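PDB 2PK0: Serine/threonine protein phosphatase Stp1 from Streptococcus agalactiae, which removes phosphate from phosphoserine and phosphothreonine residues of proteins as a metal-dependent phosphatase of the PP2C family, probably acting in bacterial signalling. Local coordinates for residues V194-L199 with N237-L242. Sequence-based numbering, arbitrary orientation.
Sequences VNSDGL and NITVAL. With MG (magnesium ion), chain F.
Val-194 and Ala-241 form a hydrogen-bonded antiparallel pair, with Val-194 N to Ala-241 O at 2.8 Å nearly straight (170°) and the return bond, from Ala-241 N to Val-194 O, more bent. Their CB atoms lie side by side, 3.9 Å apart, on the sheet face packed against strands 35-43 and 103-112. Two residues on, past the non-hydrogen-bonded pair Asn-195/Val-240, Ser-196 N bonds to Thr-239 O (3.1 Å) before the chain turns into the short helix 197-200. With OG turned between its backbone N and carbonyl carbon (chi1 60°), the Ser-196 hydroxyl lies beside Thr-239, 3.7 Å from its CB; both hydroxyls are hydrogen-bonded to Asp-23, and that of Thr-239 also to Thr-12. On the other face, toward helix 218-231, Leu-199 extends CG anti to its backbone N (chi1 -172°) and crosses two branched residues at about right angles: CD1 meets Ile-238 CG2 at 3.9 Å, while CD2 lies against Val-240 CG2. Gly-198 CA makes a CA-H...O contact with Asn-237 O (3.4 Å). Just beyond the strand, Asp-197 OD1 binds magnesium at 2.1 Å, and a metal-bound water is hydrogen-bonded to Asn-237 O. With Asp-41 and Asp-236 completing the protein ligands, the neighbouring strand ends lead into metal-binding loops characteristic of the PP2C beta-sandwich.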
loop_
_atom_site.group_PDB
_atom_site.type_symbol
_atom_site.label_atom_id
_atom_site.label_comp_id
_atom_site.label_asym_id
_atom_site.label_seq_id
_atom_site.Cartn_x
_atom_site.Cartn_y
_atom_site.Cartn_z
ATOM N N VAL A 194 -2.062 -1.429 6.014
ATOM C CA VAL A 194 -1.559 -1.110 4.693
ATOM C C VAL A 194 -0.309 -0.243 4.857
ATOM O O VAL A 194 -0.361 0.803 5.499
ATOM C CB VAL A 194 -2.631 -0.361 3.862
ATOM C CG1 VAL A 194 -2.137 -0.138 2.452
ATOM C CG2 VAL A 194 -3.944 -1.137 3.837
ATOM N N ASN A 195 0.815 -0.674 4.293
ATOM C CA ASN A 195 2.057 0.085 4.458
ATOM C C ASN A 195 3.052 0.081 3.269
ATOM O O ASN A 195 3.047 -0.816 2.417
ATOM C CB ASN A 195 2.770 -0.333 5.738
ATOM C CG ASN A 195 3.212 -1.756 5.699
ATOM O OD1 ASN A 195 4.338 -2.054 5.319
ATOM N ND2 ASN A 195 2.327 -2.657 6.071
ATOM N N SER A 196 3.920 1.087 3.242
ATOM C CA SER A 196 4.998 1.152 2.262
ATOM C C SER A 196 6.138 0.396 2.895
ATOM O O SER A 196 6.066 0.084 4.087
ATOM C CB SER A 196 5.415 2.597 2.000
ATOM O OG SER A 196 5.863 3.212 3.194
ATOM N N ASP A 197 7.199 0.125 2.134
ATOM C CA ASP A 197 8.247 -0.769 2.615
ATOM C C ASP A 197 9.010 -0.233 3.825
ATOM O O ASP A 197 9.602 -1.007 4.568
ATOM C CB ASP A 197 9.205 -1.219 1.492
ATOM C CG ASP A 197 9.825 -0.048 0.709
ATOM O OD1 ASP A 197 9.422 1.114 0.927
ATOM O OD2 ASP A 197 10.717 -0.272 -0.146
ATOM N N GLY A 198 8.943 1.073 4.052
ATOM C CA GLY A 198 9.651 1.702 5.149
ATOM C C GLY A 198 9.201 1.255 6.529
ATOM O O GLY A 198 9.951 1.375 7.493
ATOM N N LEU A 199 7.978 0.748 6.633
ATOM C CA LEU A 199 7.530 0.162 7.878
ATOM C C LEU A 199 8.140 -1.221 8.013
ATOM O O LEU A 199 8.908 -1.488 8.935
ATOM C CB LEU A 199 6.005 0.072 7.955
ATOM C CG LEU A 199 5.538 -0.365 9.356
ATOM C CD1 LEU A 199 5.752 0.765 10.342
ATOM C CD2 LEU A 199 4.071 -0.819 9.371
ATOM N N ASN A 237 11.101 6.454 3.702
ATOM C CA ASN A 237 9.805 7.012 4.049
ATOM C C ASN A 237 8.891 5.922 4.578
ATOM O O ASN A 237 8.840 4.836 4.018
ATOM C CB ASN A 237 9.152 7.664 2.833
ATOM C CG ASN A 237 10.045 8.679 2.148
ATOM O OD1 ASN A 237 10.047 8.777 0.917
ATOM N ND2 ASN A 237 10.781 9.461 2.929
ATOM N N ILE A 238 8.201 6.207 5.677
ATOM C CA ILE A 238 7.276 5.248 6.291
ATOM C C ILE A 238 5.876 5.786 6.140
ATOM O O ILE A 238 5.651 6.965 6.392
ATOM C CB ILE A 238 7.532 5.137 7.771
ATOM C CG1 ILE A 238 9.033 5.220 8.051
ATOM C CG2 ILE A 238 6.932 3.886 8.295
ATOM C CD1 ILE A 238 9.361 5.760 9.428
ATOM N N THR A 239 4.933 4.943 5.727
ATOM C CA THR A 239 3.574 5.398 5.437
ATOM C C THR A 239 2.613 4.269 5.716
ATOM O O THR A 239 2.795 3.179 5.194
ATOM C CB THR A 239 3.450 5.855 3.976
ATOM O OG1 THR A 239 4.192 7.075 3.808
ATOM C CG2 THR A 239 2.016 6.129 3.610
ATOM N N VAL A 240 1.626 4.503 6.589
ATOM C CA VAL A 240 0.759 3.424 7.066
ATOM C C VAL A 240 -0.720 3.821 7.087
ATOM O O VAL A 240 -1.077 4.903 7.566
ATOM C CB VAL A 240 1.170 2.920 8.497
ATOM C CG1 VAL A 240 0.465 1.624 8.846
ATOM C CG2 VAL A 240 2.664 2.698 8.613
ATOM N N ALA A 241 -1.578 2.954 6.550
ATOM C CA ALA A 241 -3.015 3.033 6.815
ATOM C C ALA A 241 -3.427 1.887 7.720
ATOM O O ALA A 241 -3.136 0.716 7.434
ATOM C CB ALA A 241 -3.800 2.970 5.538
ATOM N N LEU A 242 -4.104 2.210 8.813
ATOM C CA LEU A 242 -4.629 1.173 9.696
ATOM C C LEU A 242 -6.130 1.250 9.705
ATOM O O LEU A 242 -6.678 2.346 9.788
ATOM C CB LEU A 242 -4.137 1.353 11.122
ATOM C CG LEU A 242 -2.667 1.133 11.443
ATOM C CD1 LEU A 242 -2.414 1.706 12.819
ATOM C CD2 LEU A 242 -2.322 -0.336 11.405
HETATM MG MG MG F . 9.913 2.940 0.109
HETATM O O HOH W 1 11.127 2.028 -1.424
HETATM O O HOH W 2 8.564 4.319 1.083
HETATM O O HOH W 3 10.570 4.679 -1.049
#